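Local coordinates for hydroalkoxylation enzyme phnH (Penicillium herquei, PDB 6JJS), which catalyses an intramolecular hydroalkoxylation that closes a prenylated phenalenone to (2'R)-atrovenetin during herqueinone biosynthesis and works as a homotetramer, at residues Q48-Q53 / L75-A80. Residues are numbered along the deposited sequence; the frame is centred on the assembly and turned at random.
Sequences QIKALQ and LSTRGA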
loop_
_atom_site.group_PDB
_atom_site.type_symbol
_atom_site.label_atom_id
_atom_site.label_comp_id
_atom_site.label_asym_id
_atom_site.label_seq_id
_atom_site.Cartn_x
_atom_site.Cartn_y
_atom_site.Cartn_z
ATOM N N GLN A 48 -13.137 -5.898 -15.409
ATOM C CA GLN A 48 -12.833 -4.624 -14.727
ATOM C C GLN A 48 -11.895 -3.772 -15.567
ATOM O O GLN A 48 -11.194 -4.310 -16.451
ATOM C CB GLN A 48 -12.345 -4.865 -13.288
ATOM C CG GLN A 48 -11.157 -5.795 -13.160
ATOM C CD GLN A 48 -10.684 -6.004 -11.739
ATOM O OE1 GLN A 48 -9.522 -6.348 -11.513
ATOM N NE2 GLN A 48 -11.585 -5.843 -10.773
ATOM N N ILE A 49 -11.925 -2.482 -15.308
ATOM C CA ILE A 49 -11.000 -1.484 -15.896
ATOM C C ILE A 49 -10.185 -0.861 -14.769
ATOM O O ILE A 49 -10.768 -0.359 -13.797
ATOM C CB ILE A 49 -11.785 -0.411 -16.652
ATOM C CG1 ILE A 49 -12.421 -1.003 -17.911
ATOM C CG2 ILE A 49 -10.921 0.800 -16.962
ATOM C CD1 ILE A 49 -13.438 -0.058 -18.549
ATOM N N LYS A 50 -8.867 -0.890 -14.913
ATOM C CA LYS A 50 -7.954 -0.193 -13.990
ATOM C C LYS A 50 -7.322 1.000 -14.704
ATOM O O LYS A 50 -6.863 0.861 -15.851
ATOM C CB LYS A 50 -6.880 -1.149 -13.490
ATOM C CG LYS A 50 -7.398 -2.422 -12.839
ATOM C CD LYS A 50 -6.294 -3.173 -12.137
ATOM C CE LYS A 50 -6.627 -4.604 -11.817
ATOM N NZ LYS A 50 -5.469 -5.221 -11.127
ATOM N N ALA A 51 -7.319 2.132 -14.027
ATOM C CA ALA A 51 -6.837 3.400 -14.605
ATOM C C ALA A 51 -5.974 4.151 -13.600
ATOM O O ALA A 51 -6.196 4.063 -12.363
ATOM C CB ALA A 51 -8.004 4.221 -15.056
ATOM N N LEU A 52 -5.097 4.979 -14.146
ATOM C CA LEU A 52 -4.349 6.017 -13.421
ATOM C C LEU A 52 -4.864 7.370 -13.877
ATOM O O LEU A 52 -5.078 7.551 -15.093
ATOM C CB LEU A 52 -2.853 5.867 -13.685
ATOM C CG LEU A 52 -1.971 6.913 -13.010
ATOM C CD1 LEU A 52 -0.612 6.328 -12.705
ATOM C CD2 LEU A 52 -1.839 8.162 -13.876
ATOM N N GLN A 53 -5.081 8.251 -12.928
ATOM C CA GLN A 53 -5.538 9.638 -13.205
ATOM C C GLN A 53 -4.725 10.613 -12.376
ATOM O O GLN A 53 -4.632 10.458 -11.152
ATOM C CB GLN A 53 -7.034 9.738 -12.938
ATOM C CG GLN A 53 -7.668 11.050 -13.346
ATOM C CD GLN A 53 -9.175 10.908 -13.442
ATOM O OE1 GLN A 53 -9.817 10.256 -12.624
ATOM N NE2 GLN A 53 -9.756 11.496 -14.477
ATOM N N LEU A 75 -5.429 5.877 -8.408
ATOM C CA LEU A 75 -5.528 4.550 -9.053
ATOM C C LEU A 75 -6.934 4.013 -8.783
ATOM O O LEU A 75 -7.371 4.015 -7.637
ATOM C CB LEU A 75 -4.463 3.597 -8.492
ATOM C CG LEU A 75 -3.014 3.926 -8.840
ATOM C CD1 LEU A 75 -2.074 2.880 -8.265
ATOM C CD2 LEU A 75 -2.819 4.005 -10.333
ATOM N N SER A 76 -7.652 3.628 -9.822
ATOM C CA SER A 76 -9.056 3.170 -9.657
ATOM C C SER A 76 -9.243 1.818 -10.334
ATOM O O SER A 76 -8.580 1.539 -11.362
ATOM C CB SER A 76 -10.019 4.180 -10.183
ATOM O OG SER A 76 -9.805 4.383 -11.560
ATOM N N THR A 77 -10.123 0.990 -9.779
ATOM C CA THR A 77 -10.627 -0.196 -10.507
ATOM C C THR A 77 -12.147 -0.166 -10.518
ATOM O O THR A 77 -12.761 -0.074 -9.475
ATOM C CB THR A 77 -9.925 -1.544 -10.299
ATOM O OG1 THR A 77 -10.780 -2.674 -10.065
ATOM C CG2 THR A 77 -8.700 -1.491 -9.432
ATOM N N ARG A 78 -12.652 -0.144 -11.743
ATOM C CA ARG A 78 -14.096 -0.019 -12.069
ATOM C C ARG A 78 -14.550 -1.408 -12.513
ATOM O O ARG A 78 -14.136 -1.872 -13.582
ATOM C CB ARG A 78 -14.304 1.047 -13.155
ATOM C CG ARG A 78 -13.800 2.437 -12.808
ATOM C CD ARG A 78 -13.966 3.404 -13.978
ATOM N NE ARG A 78 -13.799 4.756 -13.481
ATOM C CZ ARG A 78 -14.800 5.560 -13.130
ATOM N NH1 ARG A 78 -14.535 6.751 -12.620
ATOM N NH2 ARG A 78 -16.057 5.205 -13.336
ATOM N N GLY A 79 -15.348 -2.076 -11.679
ATOM C CA GLY A 79 -15.839 -3.426 -11.967
ATOM C C GLY A 79 -16.968 -3.433 -12.980
ATOM O O GLY A 79 -17.711 -2.436 -13.068
ATOM N N ALA A 80 -17.043 -4.494 -13.777
ATOM C CA ALA A 80 -18.234 -4.777 -14.613
ATOM C C ALA A 80 -19.464 -4.799 -13.712
ATOM O O ALA A 80 -20.542 -4.547 -14.218
ATOM C CB ALA A 80 -18.079 -6.079 -15.338
HETATM O O HOH W 1 -10.653 2.735 -13.654
HETATM O O HOH W 2 -7.925 6.517 -11.542
#
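Gln48 faces Gly79 where strands 48-61 and 67-79, the two arms of an antiparallel beta hairpin in the strongly curved sheet of this DUF3237 protein, approach their open end. With no side chain on Gly79, Gln48 CB comes 4.0 Å from Gly79 CA, and on the same face Gln48 packs against Gln48 of one neighbouring subunit. Ile49 and Arg78 form a hydrogen-bonded pair: Ile49 N gives to Arg78 O at 2.9 Å, and the return bond from Arg78 N to Ile49 O is almost straight (176°). Lys50 and Thr77 form the next, non-hydrogen-bonded pair. The lysine side chain, with CG anti to the carbonyl carbon (chi1 -55°), lies alongside that of Thr77, and Lys50 CG meets Thr77 CB at 3.7 Å, while the extended chain carries the ammonium group away. Ala51 repeats the paired pattern with Ser76; here Ser76 N lies in the carbonyl plane of Ala51 O. Beyond it, Leu52 turns to the Gln48 and Lys50 face, where its CB touches Leu75 CD2 at 3.8 Å as the two leucines cross at a slant; Leu101 and His89 of a different neighbouring subunit pack on Leu52 and Leu75 respectively, so this part of the hairpin lies at a subunit interface. On the other face, Ser76 OG sits between two waters, each 2.8 Å away, one of which donates to Ile49 O and the other to Ala51 O.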